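Local coordinates for SusD superfamily protein (Bacteroides fragilis, PDB 3L22) that probably binds glycans at the outer membrane as part of a SusD-type uptake system and can also bind zinc ions, at residues Y270-K275 with T313-K318; W321-R326 with I390-R395. All coordinates share one frame; numbering follows the deposited sequence.

The two contacts follow one another along the chain: 270-275 meets 313-318 before the strand 322-326 opens the second pairing, with the loop 390-395. Their centres lie about 16 Å apart, contact 1 at the surface and contact 2 near the middle of the molecule. They nevertheless touch, because Y271 reaches inward from contact 1 and sets its OH 3.6 Å from CA of G391 in contact 2, a packing contact. Neither adjoins an annotated zinc site; the nearest atoms of the R326 side chain and a zinc ion are about 14 Å apart. A 1,2-ethanediol molecule, probably from the crystallisation liquor, lies about 5 Å from the T313 side chain.

Contact 1 of 2, residues Y270-K275 with T313-K318; sequences YYYDGK and TDAKTK
Y272 presents one face of its ring to the methyl group of A315, a CH-pi contact that joins the turn after helix 267-271 to the loop leading into strand 322-326 in this SusD-family fold. The methyl carbon CB of A315 sits 3.6 Å from the centroid of the Y272 ring and only 9° off the ring normal, so the methyl is centred over the aromatic face. Alanine suits the place: its CB is directed toward the other segment, and with nothing beyond it the loop can come close. The tyrosine offers a broad, polarisable surface in return. Its CG lies between the backbone N and the carbonyl carbon (chi1 86°), which stands the ring up between the two loops. On the opposite face, CB of D273 rests 3.8 Å above the plane, and the ring is sandwiched between its own neighbour and A315.

T313 approaches the base of the same side chain: its carbonyl O is 3.6 Å from CB of Y272, and its methyl CG2 lies 4.2 Å from CA of Y272. These are van der Waals contacts. Each loop is shaped from within. D314 OD1 accepts from N of T317, an Asx motif, and OD2 also takes the T317 hydroxyl, while K318 runs back to a salt bridge with E269 on helix 267-271. Past the end of the helix, G274 is the first residue to leave helical backbone angles, with the positive phi that glycine adopts easily. Just before it, D273 forms an Asx turn, its OD1 accepting from N of K275 at 3.0 Å, from above the carboxylate plane.

Contact 2 of 2, residues W321-R326 with I390-R395; sequences WVPIFR and IGEGIR
P323 and E392 mark the closest backbone approach, their CA atoms 6.9 Å apart, where strand 322-326 passes the irregular loop between helices 374-388 and 395-401. The strand pairs antiparallel with 249-253 and is broken by a classic beta bulge, I324 and F325 both facing F251. The chain turns a corner at I324, within the bulge, before going on to R326, which takes the N-cap position of helix 327-339 and meets E392 in a buried, side-on bidentate salt bridge. NE of R326 donates to OE1 of E392 at 3.0 Å, and OE1 receives it on its syn lone pair. NH2 of R326 binds OE2 of E392 at 3.0 Å. This second bond arrives on the syn side but 28° out of the carboxylate plane. Both oxygens lie close to the guanidinium plane, yet the two flat groups are twisted 43° apart.

An arginine suits the site because its planar guanidinium carries N-H groups on three nitrogens, so it can serve several acids: its NH1 turns to E248 and E388. E392, in turn, takes K311 and the hydroxyl of Y240 on OE2, a positive setting that would be expected to favour the ionised carboxylate. With CG anti to the carbonyl carbon (chi1 -72°) and the chain extended beyond it, the glutamate stretches across P323, whose CG lies 3.7 Å from OE1 of E392. The flanking G391 and G393 both have positive phi, which glycine tolerates easily.

Two waters bridge the segments. One lies within bonding distance of both P323 O and E392 OE1; a second ties the backbones together, donating to I324 O at 2.8 Å and to E392 O at 2.9 Å.

Contact 1 of 2, residues Y270-K275 with T313-K318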
ATOM      1  N   TYR A 270      -0.874   4.142 -16.741  1.00 11.91           N
ATOM      2  CA  TYR A 270       0.572   4.245 -16.505  1.00 12.59           C
ATOM      3  C   TYR A 270       1.395   3.098 -17.110  1.00 11.94           C
ATOM      4  O   TYR A 270       2.601   3.249 -17.303  1.00 12.30           O
ATOM      5  CB  TYR A 270       0.837   4.424 -14.977  1.00 12.76           C
ATOM      6  CG  TYR A 270       0.757   5.858 -14.567  1.00 12.71           C
ATOM      7  CD1 TYR A 270      -0.439   6.535 -14.632  1.00 15.61           C
ATOM      8  CD2 TYR A 270       1.866   6.553 -14.126  1.00 14.23           C
ATOM      9  CE1 TYR A 270      -0.538   7.849 -14.281  1.00 13.72           C
ATOM     10  CE2 TYR A 270       1.767   7.888 -13.760  1.00 14.46           C
ATOM     11  CZ  TYR A 270       0.556   8.507 -13.841  1.00 16.01           C
ATOM     12  OH  TYR A 270       0.412   9.802 -13.520  1.00 22.04           O
ATOM     13  N   TYR A 271       0.749   1.966 -17.412  1.00 11.95           N
ATOM     14  CA  TYR A 271       1.427   0.752 -17.858  1.00 12.39           C
ATOM     15  C   TYR A 271       1.088   0.307 -19.284  1.00 12.88           C
ATOM     16  O   TYR A 271       1.918  -0.333 -19.916  1.00 13.36           O
ATOM     17  CB  TYR A 271       1.091  -0.421 -16.921  1.00 12.37           C
ATOM     18  CG  TYR A 271       1.653  -0.248 -15.515  1.00 13.24           C
ATOM     19  CD1 TYR A 271       3.004  -0.378 -15.280  1.00 13.26           C
ATOM     20  CD2 TYR A 271       0.817  -0.005 -14.428  1.00 14.95           C
ATOM     21  CE1 TYR A 271       3.529  -0.240 -14.018  1.00 13.06           C
ATOM     22  CE2 TYR A 271       1.324   0.133 -13.137  1.00 16.77           C
ATOM     23  CZ  TYR A 271       2.690   0.039 -12.951  1.00 16.41           C
ATOM     24  OH  TYR A 271       3.220   0.192 -11.708  1.00 15.32           O
ATOM     25  N   TYR A 272      -0.089   0.654 -19.797  1.00 12.69           N
ATOM     26  CA  TYR A 272      -0.617  -0.016 -20.974  1.00 13.19           C
ATOM     27  C   TYR A 272       0.081   0.254 -22.285  1.00 13.80           C
ATOM     28  O   TYR A 272      -0.063  -0.551 -23.180  1.00 14.22           O
ATOM     29  CB  TYR A 272      -2.127   0.258 -21.197  1.00 12.48           C
ATOM     30  CG  TYR A 272      -2.488   1.508 -21.953  1.00 13.25           C
ATOM     31  CD1 TYR A 272      -2.157   2.755 -21.454  1.00 14.87           C
ATOM     32  CD2 TYR A 272      -3.182   1.454 -23.198  1.00 15.90           C
ATOM     33  CE1 TYR A 272      -2.485   3.911 -22.122  1.00 15.27           C
ATOM     34  CE2 TYR A 272      -3.518   2.646 -23.899  1.00 13.87           C
ATOM     35  CZ  TYR A 272      -3.164   3.862 -23.322  1.00 15.94           C
ATOM     36  OH  TYR A 272      -3.448   5.082 -23.874  1.00 17.32           O
ATOM     37  N   ASP A 273       0.751   1.387 -22.446  1.00 14.81           N
ATOM     38  CA  ASP A 273       1.285   1.738 -23.762  1.00 15.54           C
ATOM     39  C   ASP A 273       2.799   1.907 -23.843  1.00 16.00           C
ATOM     40  O   ASP A 273       3.307   2.289 -24.882  1.00 16.03           O
ATOM     41  CB  ASP A 273       0.555   2.973 -24.325  1.00 15.94           C
ATOM     42  CG  ASP A 273       0.884   4.244 -23.604  1.00 17.59           C
ATOM     43  OD1 ASP A 273       1.690   4.236 -22.625  1.00 16.63           O
ATOM     44  OD2 ASP A 273       0.343   5.286 -24.062  1.00 19.37           O
ATOM     45  N   GLY A 274       3.518   1.672 -22.754  1.00 15.66           N
ATOM     46  CA  GLY A 274       4.976   1.813 -22.766  1.00 15.89           C
ATOM     47  C   GLY A 274       5.510   3.235 -22.727  1.00 16.00           C
ATOM     48  O   GLY A 274       6.718   3.420 -22.739  1.00 16.19           O
ATOM     49  N   LYS A 275       4.645   4.240 -22.649  1.00 15.83           N
ATOM     50  CA  LYS A 275       5.105   5.629 -22.668  1.00 16.22           C
ATOM     51  C   LYS A 275       5.374   6.201 -21.280  1.00 15.64           C
ATOM     52  O   LYS A 275       5.902   7.311 -21.170  1.00 16.42           O
ATOM     53  CB  LYS A 275       4.079   6.501 -23.384  1.00 16.56           C
ATOM     54  CG  LYS A 275       3.931   6.130 -24.886  1.00 18.82           C
ATOM     55  CD  LYS A 275       2.937   7.035 -25.606  1.00 23.18           C
ATOM     56  CE  LYS A 275       2.807   6.660 -27.086  1.00 26.26           C
ATOM     57  NZ  LYS A 275       1.579   7.304 -27.667  1.00 28.48           N
ATOM     58  N   THR A 313      -3.616  -3.271 -17.721  1.00 15.10           N
ATOM     59  CA  THR A 313      -3.567  -2.735 -19.060  1.00 17.35           C
ATOM     60  C   THR A 313      -4.920  -2.338 -19.656  1.00 16.63           C
ATOM     61  O   THR A 313      -4.961  -1.955 -20.838  1.00 16.02           O
ATOM     62  CB  THR A 313      -2.813  -3.681 -20.008  1.00 18.08           C
ATOM     63  OG1 THR A 313      -3.479  -4.940 -20.024  1.00 23.12           O
ATOM     64  CG2 THR A 313      -1.346  -3.853 -19.525  1.00 21.60           C
ATOM     65  N   ASP A 314      -6.011  -2.354 -18.872  1.00 14.95           N
ATOM     66  CA  ASP A 314      -7.274  -1.947 -19.448  1.00 14.87           C
ATOM     67  C   ASP A 314      -7.477  -0.463 -19.212  1.00 13.89           C
ATOM     68  O   ASP A 314      -8.124  -0.039 -18.232  1.00 13.70           O
ATOM     69  CB  ASP A 314      -8.424  -2.793 -18.906  1.00 14.66           C
ATOM     70  CG  ASP A 314      -9.773  -2.398 -19.515  1.00 16.07           C
ATOM     71  OD1 ASP A 314      -9.859  -1.461 -20.380  1.00 17.19           O
ATOM     72  OD2 ASP A 314     -10.777  -3.023 -19.088  1.00 19.04           O
ATOM     73  N   ALA A 315      -6.900   0.334 -20.097  1.00 13.67           N
ATOM     74  CA  ALA A 315      -6.927   1.798 -19.954  1.00 13.66           C
ATOM     75  C   ALA A 315      -8.229   2.337 -20.542  1.00 14.46           C
ATOM     76  O   ALA A 315      -8.620   3.432 -20.221  1.00 16.62           O
ATOM     77  CB  ALA A 315      -5.738   2.438 -20.607  1.00 12.40           C
ATOM     78  N   LYS A 316      -8.894   1.550 -21.373  1.00 15.09           N
ATOM     79  CA  LYS A 316     -10.164   1.932 -21.957  1.00 16.00           C
ATOM     80  C   LYS A 316     -11.233   2.058 -20.868  1.00 15.66           C
ATOM     81  O   LYS A 316     -11.870   3.089 -20.787  1.00 16.09           O
ATOM     82  CB  LYS A 316     -10.584   0.905 -23.000  1.00 16.99           C
ATOM     83  CG  LYS A 316     -11.790   1.308 -23.858  1.00 21.46           C
ATOM     84  CD  LYS A 316     -12.082   0.269 -24.975  1.00 25.40           C
ATOM     85  N   THR A 317     -11.411   1.043 -20.021  1.00 13.87           N
ATOM     86  CA  THR A 317     -12.496   1.085 -19.023  1.00 13.26           C
ATOM     87  C   THR A 317     -12.029   1.539 -17.648  1.00 12.45           C
ATOM     88  O   THR A 317     -12.803   2.108 -16.890  1.00 13.20           O
ATOM     89  CB  THR A 317     -13.169  -0.275 -18.873  1.00 13.60           C
ATOM     90  OG1 THR A 317     -12.294  -1.143 -18.136  1.00 13.68           O
ATOM     91  CG2 THR A 317     -13.603  -0.870 -20.288  1.00 13.51           C
ATOM     92  N   LYS A 318     -10.768   1.280 -17.354  1.00 11.76           N
ATOM     93  CA  LYS A 318     -10.131   1.571 -16.085  1.00 12.26           C
ATOM     94  C   LYS A 318     -10.777   0.797 -14.922  1.00 12.44           C
ATOM     95  O   LYS A 318     -10.631   1.190 -13.733  1.00 11.49           O
ATOM     96  CB  LYS A 318     -10.064   3.078 -15.792  1.00 13.13           C
ATOM     97  CG  LYS A 318      -9.640   3.951 -16.950  1.00 12.53           C
ATOM     98  CD  LYS A 318      -9.350   5.399 -16.472  1.00 13.10           C
ATOM     99  CE  LYS A 318      -9.418   6.474 -17.574  1.00 12.80           C
ATOM    100  NZ  LYS A 318      -8.853   7.792 -17.059  1.00 11.64           N
TER

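Contact 2 of 2, residues W321-R326 with I390-R395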
ATOM      1  N   TRP A 321      -9.630  -3.420 -10.374  1.00 12.42           N
ATOM      2  CA  TRP A 321      -9.503  -3.079  -8.956  1.00 12.11           C
ATOM      3  C   TRP A 321      -8.032  -2.938  -8.529  1.00 13.16           C
ATOM      4  O   TRP A 321      -7.141  -3.573  -9.109  1.00 13.02           O
ATOM      5  CB  TRP A 321     -10.148  -4.165  -8.111  1.00 13.10           C
ATOM      6  CG  TRP A 321     -11.654  -4.265  -8.209  1.00 11.41           C
ATOM      7  CD1 TRP A 321     -12.477  -3.767  -9.199  1.00 11.80           C
ATOM      8  CD2 TRP A 321     -12.497  -4.980  -7.321  1.00 13.75           C
ATOM      9  NE1 TRP A 321     -13.780  -4.080  -8.932  1.00 13.94           N
ATOM     10  CE2 TRP A 321     -13.824  -4.833  -7.787  1.00 15.75           C
ATOM     11  CE3 TRP A 321     -12.270  -5.720  -6.153  1.00 12.99           C
ATOM     12  CZ2 TRP A 321     -14.911  -5.435  -7.150  1.00 14.49           C
ATOM     13  CZ3 TRP A 321     -13.375  -6.312  -5.517  1.00 11.82           C
ATOM     14  CH2 TRP A 321     -14.666  -6.143  -6.012  1.00 13.29           C
ATOM     15  N   VAL A 322      -7.790  -2.050  -7.562  1.00 12.41           N
ATOM     16  CA  VAL A 322      -6.490  -1.825  -6.998  1.00 12.54           C
ATOM     17  C   VAL A 322      -6.371  -2.747  -5.785  1.00 13.32           C
ATOM     18  O   VAL A 322      -7.111  -2.597  -4.810  1.00 13.87           O
ATOM     19  CB  VAL A 322      -6.312  -0.350  -6.621  1.00 13.15           C
ATOM     20  CG1 VAL A 322      -4.902  -0.063  -5.969  1.00 11.64           C
ATOM     21  CG2 VAL A 322      -6.542   0.509  -7.895  1.00 11.69           C
ATOM     22  N   PRO A 323      -5.477  -3.750  -5.850  1.00 13.64           N
ATOM     23  CA  PRO A 323      -5.277  -4.694  -4.758  1.00 13.52           C
ATOM     24  C   PRO A 323      -4.362  -4.131  -3.654  1.00 13.99           C
ATOM     25  O   PRO A 323      -3.167  -3.829  -3.901  1.00 14.99           O
ATOM     26  CB  PRO A 323      -4.610  -5.863  -5.462  1.00 14.13           C
ATOM     27  CG  PRO A 323      -3.784  -5.237  -6.525  1.00 14.46           C
ATOM     28  CD  PRO A 323      -4.547  -4.017  -6.969  1.00 14.33           C
ATOM     29  N   ILE A 324      -4.904  -3.963  -2.454  1.00 13.93           N
ATOM     30  CA  ILE A 324      -4.127  -3.437  -1.318  1.00 12.50           C
ATOM     31  C   ILE A 324      -3.456  -4.596  -0.572  1.00 12.32           C
ATOM     32  O   ILE A 324      -2.255  -4.592  -0.406  1.00 11.64           O
ATOM     33  CB  ILE A 324      -5.022  -2.596  -0.379  1.00 12.68           C
ATOM     34  CG1 ILE A 324      -5.655  -1.410  -1.157  1.00 13.21           C
ATOM     35  CG2 ILE A 324      -4.273  -2.108   0.857  1.00 11.44           C
ATOM     36  CD1 ILE A 324      -4.682  -0.427  -1.800  1.00 11.24           C
ATOM     37  N   PHE A 325      -4.243  -5.562  -0.117  1.00 11.88           N
ATOM     38  CA  PHE A 325      -3.753  -6.747   0.567  1.00 11.77           C
ATOM     39  C   PHE A 325      -4.277  -8.001  -0.113  1.00 11.27           C
ATOM     40  O   PHE A 325      -5.504  -8.145  -0.326  1.00 10.46           O
ATOM     41  CB  PHE A 325      -4.257  -6.800   2.023  1.00 11.02           C
ATOM     42  CG  PHE A 325      -3.914  -5.598   2.856  1.00 12.77           C
ATOM     43  CD1 PHE A 325      -2.621  -5.088   2.893  1.00 15.05           C
ATOM     44  CD2 PHE A 325      -4.891  -5.011   3.662  1.00 12.18           C
ATOM     45  CE1 PHE A 325      -2.317  -4.015   3.683  1.00 14.82           C
ATOM     46  CE2 PHE A 325      -4.600  -3.937   4.443  1.00 13.33           C
ATOM     47  CZ  PHE A 325      -3.308  -3.427   4.461  1.00 13.75           C
ATOM     48  N   ARG A 326      -3.375  -8.926  -0.417  1.00 11.13           N
ATOM     49  CA  ARG A 326      -3.761 -10.276  -0.811  1.00 10.71           C
ATOM     50  C   ARG A 326      -2.903 -11.305  -0.102  1.00 11.24           C
ATOM     51  O   ARG A 326      -1.832 -10.977   0.464  1.00 10.80           O
ATOM     52  CB  ARG A 326      -3.748 -10.429  -2.346  1.00 10.38           C
ATOM     53  CG  ARG A 326      -2.475 -10.254  -3.040  1.00 11.93           C
ATOM     54  CD  ARG A 326      -2.695 -10.342  -4.546  1.00 14.25           C
ATOM     55  NE  ARG A 326      -1.541  -9.976  -5.341  1.00 12.64           N
ATOM     56  CZ  ARG A 326      -0.519 -10.784  -5.682  1.00 14.93           C
ATOM     57  NH1 ARG A 326      -0.446 -12.055  -5.292  1.00 11.78           N
ATOM     58  NH2 ARG A 326       0.468 -10.313  -6.441  1.00 13.86           N
ATOM     59  N   ILE A 390       5.391  -6.629  -7.905  1.00 13.12           N
ATOM     60  CA  ILE A 390       5.739  -5.657  -8.917  1.00 12.85           C
ATOM     61  C   ILE A 390       4.462  -4.971  -9.384  1.00 13.50           C
ATOM     62  O   ILE A 390       3.473  -5.622  -9.734  1.00 12.99           O
ATOM     63  CB  ILE A 390       6.563  -6.276 -10.088  1.00 12.80           C
ATOM     64  CG1 ILE A 390       7.123  -5.164 -11.000  1.00 14.07           C
ATOM     65  CG2 ILE A 390       5.768  -7.326 -10.915  1.00 10.79           C
ATOM     66  CD1 ILE A 390       8.262  -5.656 -11.988  1.00 11.88           C
ATOM     67  N   GLY A 391       4.479  -3.639  -9.352  1.00 14.44           N
ATOM     68  CA  GLY A 391       3.305  -2.849  -9.730  1.00 14.39           C
ATOM     69  C   GLY A 391       2.169  -2.753  -8.727  1.00 14.42           C
ATOM     70  O   GLY A 391       1.077  -2.230  -9.073  1.00 14.93           O
ATOM     71  N   GLU A 392       2.374  -3.221  -7.498  1.00 14.13           N
ATOM     72  CA  GLU A 392       1.247  -3.319  -6.533  1.00 14.47           C
ATOM     73  C   GLU A 392       1.425  -2.470  -5.249  1.00 13.99           C
ATOM     74  O   GLU A 392       0.944  -2.809  -4.188  1.00 14.49           O
ATOM     75  CB  GLU A 392       0.923  -4.793  -6.205  1.00 15.28           C
ATOM     76  CG  GLU A 392       0.247  -5.499  -7.372  1.00 16.50           C
ATOM     77  CD  GLU A 392      -0.191  -6.930  -7.069  1.00 17.29           C
ATOM     78  OE1 GLU A 392      -0.751  -7.203  -5.966  1.00 15.78           O
ATOM     79  OE2 GLU A 392       0.052  -7.789  -7.942  1.00 14.76           O
ATOM     80  N   GLY A 393       2.086  -1.334  -5.370  1.00 14.42           N
ATOM     81  CA  GLY A 393       1.981  -0.281  -4.355  1.00 13.83           C
ATOM     82  C   GLY A 393       2.784  -0.577  -3.109  1.00 13.73           C
ATOM     83  O   GLY A 393       2.471  -0.046  -2.061  1.00 12.76           O
ATOM     84  N   ILE A 394       3.841  -1.388  -3.247  1.00 13.58           N
ATOM     85  CA  ILE A 394       4.538  -1.959  -2.100  1.00 14.63           C
ATOM     86  C   ILE A 394       6.035  -1.703  -2.101  1.00 14.60           C
ATOM     87  O   ILE A 394       6.607  -1.453  -1.025  1.00 14.08           O
ATOM     88  CB  ILE A 394       4.261  -3.502  -1.982  1.00 14.92           C
ATOM     89  CG1 ILE A 394       2.868  -3.758  -1.389  1.00 16.17           C
ATOM     90  CG2 ILE A 394       5.275  -4.201  -1.115  1.00 17.75           C
ATOM     91  CD1 ILE A 394       2.361  -5.260  -1.561  1.00 14.28           C
ATOM     92  N   ARG A 395       6.683  -1.738  -3.270  1.00 14.30           N
ATOM     93  CA  ARG A 395       8.129  -1.803  -3.261  1.00 13.41           C
ATOM     94  C   ARG A 395       8.857  -0.653  -2.511  1.00 13.52           C
ATOM     95  O   ARG A 395       9.803  -0.879  -1.718  1.00 11.93           O
ATOM     96  CB  ARG A 395       8.632  -1.904  -4.693  1.00 13.64           C
ATOM     97  CG  ARG A 395      10.156  -1.929  -4.810  1.00 12.04           C
ATOM     98  CD  ARG A 395      10.748  -3.131  -4.096  1.00 10.57           C
ATOM     99  NE  ARG A 395      12.193  -3.158  -4.179  1.00 12.30           N
ATOM    100  CZ  ARG A 395      12.998  -3.675  -3.258  1.00 14.85           C
ATOM    101  NH1 ARG A 395      12.538  -4.271  -2.158  1.00 18.79           N
ATOM    102  NH2 ARG A 395      14.303  -3.605  -3.439  1.00 15.27           N
TER
HETATM  103  O   HOH W   1      -1.502  -6.231  -3.447  1.00 14.52           O
HETATM  104  O   HOH W   2      -0.478  -2.926  -1.690  1.00 13.79           O